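Local coordinates for 4-amino-4-deoxychorismate lyase (Legionella pneumophila, PDB 3LUL), which belongs to the class IV aminotransferase family, whose members work with pyridoxal phosphate, here carried on a modified lysine, at residues 2-10 against 101-113. Residues are numbered along the deposited sequence; the frame is centred on the assembly and turned at random.
Sequences MPTRVIEDK and ERGQVSQLIFQTF
Arg5 turns both its N and its O to strand 106-113: N donates to Ser106 O (2.8 Å) and O accepts from Leu108 N. Two residues before and after it, Pro3 O takes Ser106 N and Ile7 N gives to Leu108 O, giving the ladder of a parallel pair. Beyond Ile7 the two segments part, and water takes over: one molecule accepts from Phe110 N at 3.0 Å and donates to Ile7 O.

On one face, Gln107 bends back at chi2 (-81°), which brings OE1 to the edge of the Arg5 guanidinium, in its plane, for a longish bond from NH1 (3.3 Å). Its NE2 donates very straight (176°) to Val105 O, although from above that carbonyl's plane, and this fixes how the amide is turned. Next along, Ile7 CD1 lies 3.9 Å from both CG1 and CD1 of Ile109.

The other face carries Thr4, Ser106, Val6, Leu108 and Phe110. Val6 CG1 sits at the Phe110 ring edge, 4.1 Å from CE2, while CG2 leans on Leu108 CD2. Thr4 OG1 and Ser106 OG lie 3.1 Å apart, tied into the neighbouring loop by Glu62 N and Pro60 O respectively.

Helix 65-78 packs over this face, His71 on Val6 and Leu72 on Phe110. Strand 4-6 forms an outer edge of the chain's five-stranded mixed sheet, with 106-113 between it and antiparallel 84-91.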
# COMPACT_ATOMS: atom_id res chain seq x y z
N MSE B 2 -5.00 22.66 17.33
CA MSE B 2 -6.05 21.64 17.05
C MSE B 2 -5.55 20.60 16.02
O MSE B 2 -5.00 20.97 14.98
CB MSE B 2 -7.33 22.34 16.58
CG MSE B 2 -8.61 21.60 16.90
SE MSE B 2 -9.10 20.45 15.42
CE MSE B 2 -9.51 21.86 14.10
N PRO B 3 -5.73 19.29 16.31
CA PRO B 3 -4.86 18.34 15.61
C PRO B 3 -5.40 17.72 14.31
O PRO B 3 -4.80 16.76 13.82
CB PRO B 3 -4.61 17.26 16.67
CG PRO B 3 -5.82 17.24 17.47
CD PRO B 3 -6.53 18.60 17.33
N THR B 4 -6.52 18.24 13.78
CA THR B 4 -7.03 17.86 12.45
C THR B 4 -7.41 19.13 11.70
O THR B 4 -8.18 19.93 12.22
CB THR B 4 -8.22 16.92 12.56
OG1 THR B 4 -7.80 15.78 13.31
CG2 THR B 4 -8.71 16.47 11.17
N ARG B 5 -6.85 19.31 10.51
CA ARG B 5 -7.07 20.50 9.69
C ARG B 5 -7.75 20.14 8.38
O ARG B 5 -7.28 19.26 7.68
CB ARG B 5 -5.70 21.16 9.41
CG ARG B 5 -5.71 22.34 8.44
CD ARG B 5 -4.42 23.15 8.53
NE ARG B 5 -4.40 24.25 7.56
CZ ARG B 5 -3.80 24.22 6.37
NH1 ARG B 5 -3.14 23.15 5.93
NH2 ARG B 5 -3.86 25.30 5.59
N VAL B 6 -8.87 20.78 8.04
CA VAL B 6 -9.39 20.64 6.67
C VAL B 6 -8.64 21.61 5.76
O VAL B 6 -8.62 22.80 6.02
CB VAL B 6 -10.89 20.87 6.55
CG1 VAL B 6 -11.32 20.80 5.09
CG2 VAL B 6 -11.64 19.83 7.36
N ILE B 7 -8.02 21.10 4.69
CA ILE B 7 -7.42 21.95 3.66
C ILE B 7 -8.53 22.36 2.67
O ILE B 7 -9.10 21.50 1.98
CB ILE B 7 -6.26 21.26 2.90
CG1 ILE B 7 -5.23 20.68 3.88
CG2 ILE B 7 -5.56 22.25 1.95
CD1 ILE B 7 -4.25 19.77 3.21
N GLU B 8 -8.84 23.65 2.64
CA GLU B 8 -9.92 24.22 1.82
C GLU B 8 -9.35 24.74 0.49
O GLU B 8 -8.15 24.98 0.38
CB GLU B 8 -10.61 25.39 2.54
CG GLU B 8 -10.95 25.19 4.03
CD GLU B 8 -12.37 24.74 4.28
OE1 GLU B 8 -12.92 23.98 3.46
OE2 GLU B 8 -12.94 25.15 5.31
N ASP B 9 -10.22 24.91 -0.50
CA ASP B 9 -9.88 25.53 -1.78
C ASP B 9 -9.38 26.97 -1.59
O ASP B 9 -10.03 27.76 -0.91
CB ASP B 9 -11.14 25.61 -2.68
CG ASP B 9 -11.86 24.26 -2.85
OD1 ASP B 9 -11.84 23.43 -1.91
OD2 ASP B 9 -12.49 24.05 -3.91
N LYS B 10 -8.24 27.31 -2.21
CA LYS B 10 -7.83 28.71 -2.37
C LYS B 10 -6.86 28.88 -3.54
O LYS B 10 -7.29 29.07 -4.68
CB LYS B 10 -7.20 29.26 -1.09
N GLU B 101 7.72 8.10 12.73
CA GLU B 101 7.35 9.42 13.20
C GLU B 101 5.82 9.56 13.17
O GLU B 101 5.12 8.75 12.56
CB GLU B 101 8.00 10.51 12.33
CG GLU B 101 9.52 10.53 12.48
CD GLU B 101 9.94 10.91 13.89
OE1 GLU B 101 9.36 11.87 14.43
OE2 GLU B 101 10.83 10.25 14.46
N ARG B 102 5.33 10.60 13.81
CA ARG B 102 3.91 10.77 14.04
C ARG B 102 3.54 12.20 13.61
O ARG B 102 4.21 13.17 14.00
CB ARG B 102 3.69 10.52 15.54
CG ARG B 102 2.27 10.49 16.06
CD ARG B 102 1.65 9.10 15.98
NE ARG B 102 2.10 8.12 16.97
CZ ARG B 102 1.69 6.84 17.01
NH1 ARG B 102 0.80 6.36 16.12
NH2 ARG B 102 2.16 6.02 17.95
N GLY B 103 2.51 12.34 12.79
CA GLY B 103 2.03 13.67 12.42
C GLY B 103 1.22 14.20 13.57
O GLY B 103 0.28 13.53 14.02
N GLN B 104 1.57 15.38 14.05
CA GLN B 104 0.83 16.03 15.13
C GLN B 104 -0.53 16.53 14.64
O GLN B 104 -1.48 16.58 15.44
CB GLN B 104 1.60 17.24 15.70
CG GLN B 104 3.10 17.01 15.91
CD GLN B 104 3.59 17.50 17.26
OE1 GLN B 104 4.25 18.55 17.35
NE2 GLN B 104 3.26 16.76 18.32
N VAL B 105 -0.59 16.95 13.37
CA VAL B 105 -1.83 17.47 12.78
C VAL B 105 -2.15 16.72 11.48
O VAL B 105 -1.41 16.80 10.48
CB VAL B 105 -1.79 19.00 12.53
CG1 VAL B 105 -3.13 19.51 11.93
CG2 VAL B 105 -1.44 19.75 13.83
N SER B 106 -3.23 15.95 11.51
CA SER B 106 -3.73 15.29 10.31
C SER B 106 -4.45 16.29 9.41
O SER B 106 -4.89 17.37 9.85
CB SER B 106 -4.61 14.09 10.68
OG SER B 106 -5.69 14.46 11.52
N GLN B 107 -4.55 15.94 8.13
CA GLN B 107 -5.06 16.85 7.13
C GLN B 107 -6.18 16.11 6.43
O GLN B 107 -6.07 14.93 6.15
CB GLN B 107 -3.95 17.24 6.16
CG GLN B 107 -2.60 17.60 6.84
CD GLN B 107 -2.58 19.01 7.36
OE1 GLN B 107 -2.86 19.95 6.61
NE2 GLN B 107 -2.24 19.18 8.64
N LEU B 108 -7.27 16.80 6.19
CA LEU B 108 -8.41 16.23 5.53
C LEU B 108 -8.70 17.04 4.27
O LEU B 108 -8.70 18.29 4.33
CB LEU B 108 -9.56 16.27 6.51
CG LEU B 108 -10.87 15.56 6.27
CD1 LEU B 108 -10.68 14.08 5.83
CD2 LEU B 108 -11.69 15.69 7.54
N ILE B 109 -8.89 16.36 3.14
CA ILE B 109 -9.32 16.99 1.89
C ILE B 109 -10.60 16.31 1.39
O ILE B 109 -10.72 15.08 1.42
CB ILE B 109 -8.22 16.96 0.81
CG1 ILE B 109 -7.06 17.87 1.24
CG2 ILE B 109 -8.77 17.37 -0.61
CD1 ILE B 109 -5.85 17.86 0.26
N PHE B 110 -11.56 17.13 0.96
CA PHE B 110 -12.77 16.64 0.28
C PHE B 110 -12.80 17.04 -1.18
O PHE B 110 -12.47 18.17 -1.54
CB PHE B 110 -14.02 17.23 0.92
CG PHE B 110 -14.16 16.93 2.38
CD1 PHE B 110 -14.84 15.78 2.79
CD2 PHE B 110 -13.65 17.81 3.34
CE1 PHE B 110 -15.01 15.51 4.14
CE2 PHE B 110 -13.81 17.54 4.69
CZ PHE B 110 -14.49 16.40 5.09
N GLN B 111 -13.18 16.09 -2.02
CA GLN B 111 -13.31 16.32 -3.47
C GLN B 111 -14.58 15.68 -4.00
O GLN B 111 -14.88 14.54 -3.65
CB GLN B 111 -12.12 15.72 -4.20
CG GLN B 111 -10.83 16.50 -4.00
CD GLN B 111 -10.84 17.88 -4.68
OE1 GLN B 111 -10.80 18.93 -4.01
NE2 GLN B 111 -10.88 17.89 -6.00
N THR B 112 -15.30 16.41 -4.83
CA THR B 112 -16.52 15.90 -5.44
C THR B 112 -16.18 15.37 -6.83
O THR B 112 -15.16 15.72 -7.45
CB THR B 112 -17.64 16.96 -5.58
OG1 THR B 112 -17.23 18.00 -6.49
CG2 THR B 112 -17.98 17.56 -4.27
N PHE B 113 -17.07 14.53 -7.32
CA PHE B 113 -16.98 14.04 -8.69
C PHE B 113 -18.33 13.57 -9.16
O PHE B 113 -19.24 13.26 -8.37
CB PHE B 113 -15.94 12.92 -8.80
CG PHE B 113 -16.17 11.78 -7.85
CD1 PHE B 113 -15.66 11.83 -6.55
CD2 PHE B 113 -16.89 10.66 -8.24
CE1 PHE B 113 -15.86 10.77 -5.65
CE2 PHE B 113 -17.09 9.58 -7.36
CZ PHE B 113 -16.58 9.63 -6.06
O HOH W 1 -11.35 20.07 1.10
O HOH W 2 -11.60 20.99 -1.43